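Local structure of glyoxalase family protein (Listeria monocytogenes, 2P7O) at residues S42-F47 / C55-D60. The protein catalyses the hydration of the antibiotic fosfomycin, a manganese-dependent reaction that gives the bacterium resistance to the drug. Numbering follows the deposited sequence. Where two conformers were deposited one is given.
Sequences SKEKFF and CIMEGD
K45 and I56 form the hydrogen-bonded pair of an antiparallel hairpin: K45 N donates to I56 O at 2.9 Å and I56 N returns the bond to K45 O at 2.8 Å. Past the next pair, E58 N reaches K43 O over a longer 3.2 Å, just before the first strand begins. CA-H...O contacts fill in between, E44 CA lying 3.3 Å from I56 O.

On the face carrying E44, F46, C55 and M57, the contact is sulfur and methylene against a ring. C55 CB sits over the F46 face, nearest CZ at 3.5 Å, a CH-pi contact 16° off the ring normal. SG, anti to the backbone N (chi1 168°), meets the same ring obliquely, 4.3 Å from its centroid. E44 OE1 lies in the plane of that ring, at its edge.

The other face is largely apolar: in one of its two conformers I56 CD1 meets the edge of F47 at CE1, 3.6 Å away. F47 also touches T19 and L22 of helix 15-26, and I56 touches L15, while K45 extends to a salt bridge with E30.

The backbone bonds thus fix the register that sets C55 against F46, whose side chain lies about 6 Å from the bound manganese. E44, the probable proton acceptor, shares this face, and E126 of the second subunit, a manganese ligand, packs on it, so this side of the site is built at the subunit interface.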
loop_
_atom_site.group_PDB
_atom_site.type_symbol
_atom_site.label_atom_id
_atom_site.label_comp_id
_atom_site.label_asym_id
_atom_site.label_seq_id
_atom_site.Cartn_x
_atom_site.Cartn_y
_atom_site.Cartn_z
ATOM N N SER A 42 18.375 11.342 4.001
ATOM C CA SER A 42 17.112 10.631 3.960
ATOM C C SER A 42 16.979 9.842 5.257
ATOM O O SER A 42 17.644 8.837 5.514
ATOM C CB SER A 42 16.994 9.801 2.696
ATOM O OG SER A 42 17.542 10.528 1.598
ATOM N N LYS A 43 16.153 10.435 6.121
ATOM C CA LYS A 43 15.878 9.771 7.378
ATOM C C LYS A 43 14.516 9.110 7.229
ATOM O O LYS A 43 13.831 9.303 6.217
ATOM C CB LYS A 43 15.982 10.628 8.632
ATOM C CG LYS A 43 16.972 10.009 9.634
ATOM C CD LYS A 43 16.942 8.481 9.506
ATOM C CE LYS A 43 16.163 7.865 10.654
ATOM N NZ LYS A 43 16.917 6.761 11.315
ATOM N N GLU A 44 14.204 8.375 8.285
ATOM C CA GLU A 44 13.050 7.504 8.245
ATOM C C GLU A 44 12.400 7.470 9.615
ATOM O O GLU A 44 13.044 7.591 10.656
ATOM C CB GLU A 44 13.499 6.070 7.893
ATOM C CG GLU A 44 14.167 5.310 9.026
ATOM C CD GLU A 44 14.500 3.859 8.733
ATOM O OE1 GLU A 44 14.296 3.002 9.630
ATOM O OE2 GLU A 44 15.005 3.495 7.643
ATOM N N LYS A 45 11.099 7.229 9.546
ATOM C CA LYS A 45 10.426 6.793 10.739
ATOM C C LYS A 45 9.596 5.517 10.476
ATOM O O LYS A 45 9.080 5.296 9.387
ATOM C CB LYS A 45 9.437 7.859 11.198
ATOM C CG LYS A 45 10.105 8.981 11.942
ATOM C CD LYS A 45 9.002 9.855 12.551
ATOM C CE LYS A 45 9.539 11.235 12.854
ATOM N NZ LYS A 45 8.571 11.946 13.714
ATOM N N PHE A 46 9.448 4.762 11.570
ATOM C CA PHE A 46 8.436 3.700 11.529
ATOM C C PHE A 46 7.282 4.043 12.486
ATOM O O PHE A 46 7.483 4.571 13.583
ATOM C CB PHE A 46 9.039 2.338 11.861
ATOM C CG PHE A 46 9.493 1.491 10.685
ATOM C CD1 PHE A 46 8.683 0.495 10.177
ATOM C CD2 PHE A 46 10.758 1.709 10.127
ATOM C CE1 PHE A 46 9.113 -0.304 9.116
ATOM C CE2 PHE A 46 11.183 0.922 9.080
ATOM C CZ PHE A 46 10.344 -0.076 8.555
ATOM N N PHE A 47 6.089 3.649 12.065
ATOM C CA PHE A 47 4.878 3.776 12.866
ATOM C C PHE A 47 4.110 2.449 12.773
ATOM O O PHE A 47 4.361 1.589 11.910
ATOM C CB PHE A 47 3.927 4.832 12.296
ATOM C CG PHE A 47 4.478 6.250 12.301
ATOM C CD1 PHE A 47 5.221 6.701 11.238
ATOM C CD2 PHE A 47 4.247 7.076 13.380
ATOM C CE1 PHE A 47 5.772 7.956 11.305
ATOM C CE2 PHE A 47 4.801 8.354 13.449
ATOM C CZ PHE A 47 5.596 8.798 12.410
ATOM N N CYS A 55 6.571 2.456 7.250
ATOM C CA CYS A 55 7.769 3.306 7.257
ATOM C C CYS A 55 7.537 4.511 6.377
ATOM O O CYS A 55 6.992 4.380 5.237
ATOM C CB CYS A 55 8.931 2.454 6.653
ATOM S SG CYS A 55 10.397 3.418 6.270
ATOM N N ILE A 56 7.925 5.685 6.870
ATOM C CA ILE A 56 7.965 6.819 5.937
ATOM C C ILE A 56 9.405 7.316 5.820
ATOM O O ILE A 56 10.135 7.203 6.794
ATOM C CB ILE A 56 7.101 8.021 6.346
ATOM C CG1 ILE A 56 7.393 8.458 7.786
ATOM C CG2 ILE A 56 5.626 7.719 6.111
ATOM C CD1 ILE A 56 6.532 9.622 8.212
ATOM N N MET A 57 9.790 7.751 4.636
ATOM C CA MET A 57 11.170 8.024 4.225
ATOM C C MET A 57 11.191 9.312 3.398
ATOM O O MET A 57 10.323 9.490 2.552
ATOM C CB MET A 57 11.636 6.774 3.484
ATOM C CG MET A 57 12.655 6.767 2.366
ATOM S SD MET A 57 13.260 5.062 1.993
ATOM C CE MET A 57 14.176 4.836 3.541
ATOM N N GLU A 58 12.032 10.290 3.734
ATOM C CA GLU A 58 12.051 11.579 3.039
ATOM C C GLU A 58 12.672 11.346 1.667
ATOM O O GLU A 58 13.651 10.605 1.529
ATOM C CB GLU A 58 12.820 12.644 3.852
ATOM C CG GLU A 58 12.034 13.214 5.041
ATOM C CD GLU A 58 12.536 14.515 5.587
ATOM O OE1 GLU A 58 13.756 14.805 5.427
ATOM O OE2 GLU A 58 11.782 15.262 6.264
ATOM N N GLY A 59 12.076 11.966 0.654
ATOM C CA GLY A 59 12.548 11.865 -0.721
ATOM C C GLY A 59 11.819 12.884 -1.608
ATOM O O GLY A 59 10.793 13.376 -1.083
ATOM N N ASP A 60 12.403 13.115 -2.759
ATOM C CA ASP A 60 12.301 13.949 -3.915
ATOM C C ASP A 60 11.586 15.287 -3.684
ATOM O O ASP A 60 12.236 16.238 -3.282
ATOM C CB ASP A 60 11.570 13.308 -5.103
ATOM C CG ASP A 60 10.691 12.163 -4.636
ATOM O OD1 ASP A 60 11.252 11.259 -3.974
ATOM O OD2 ASP A 60 9.481 12.208 -4.942
#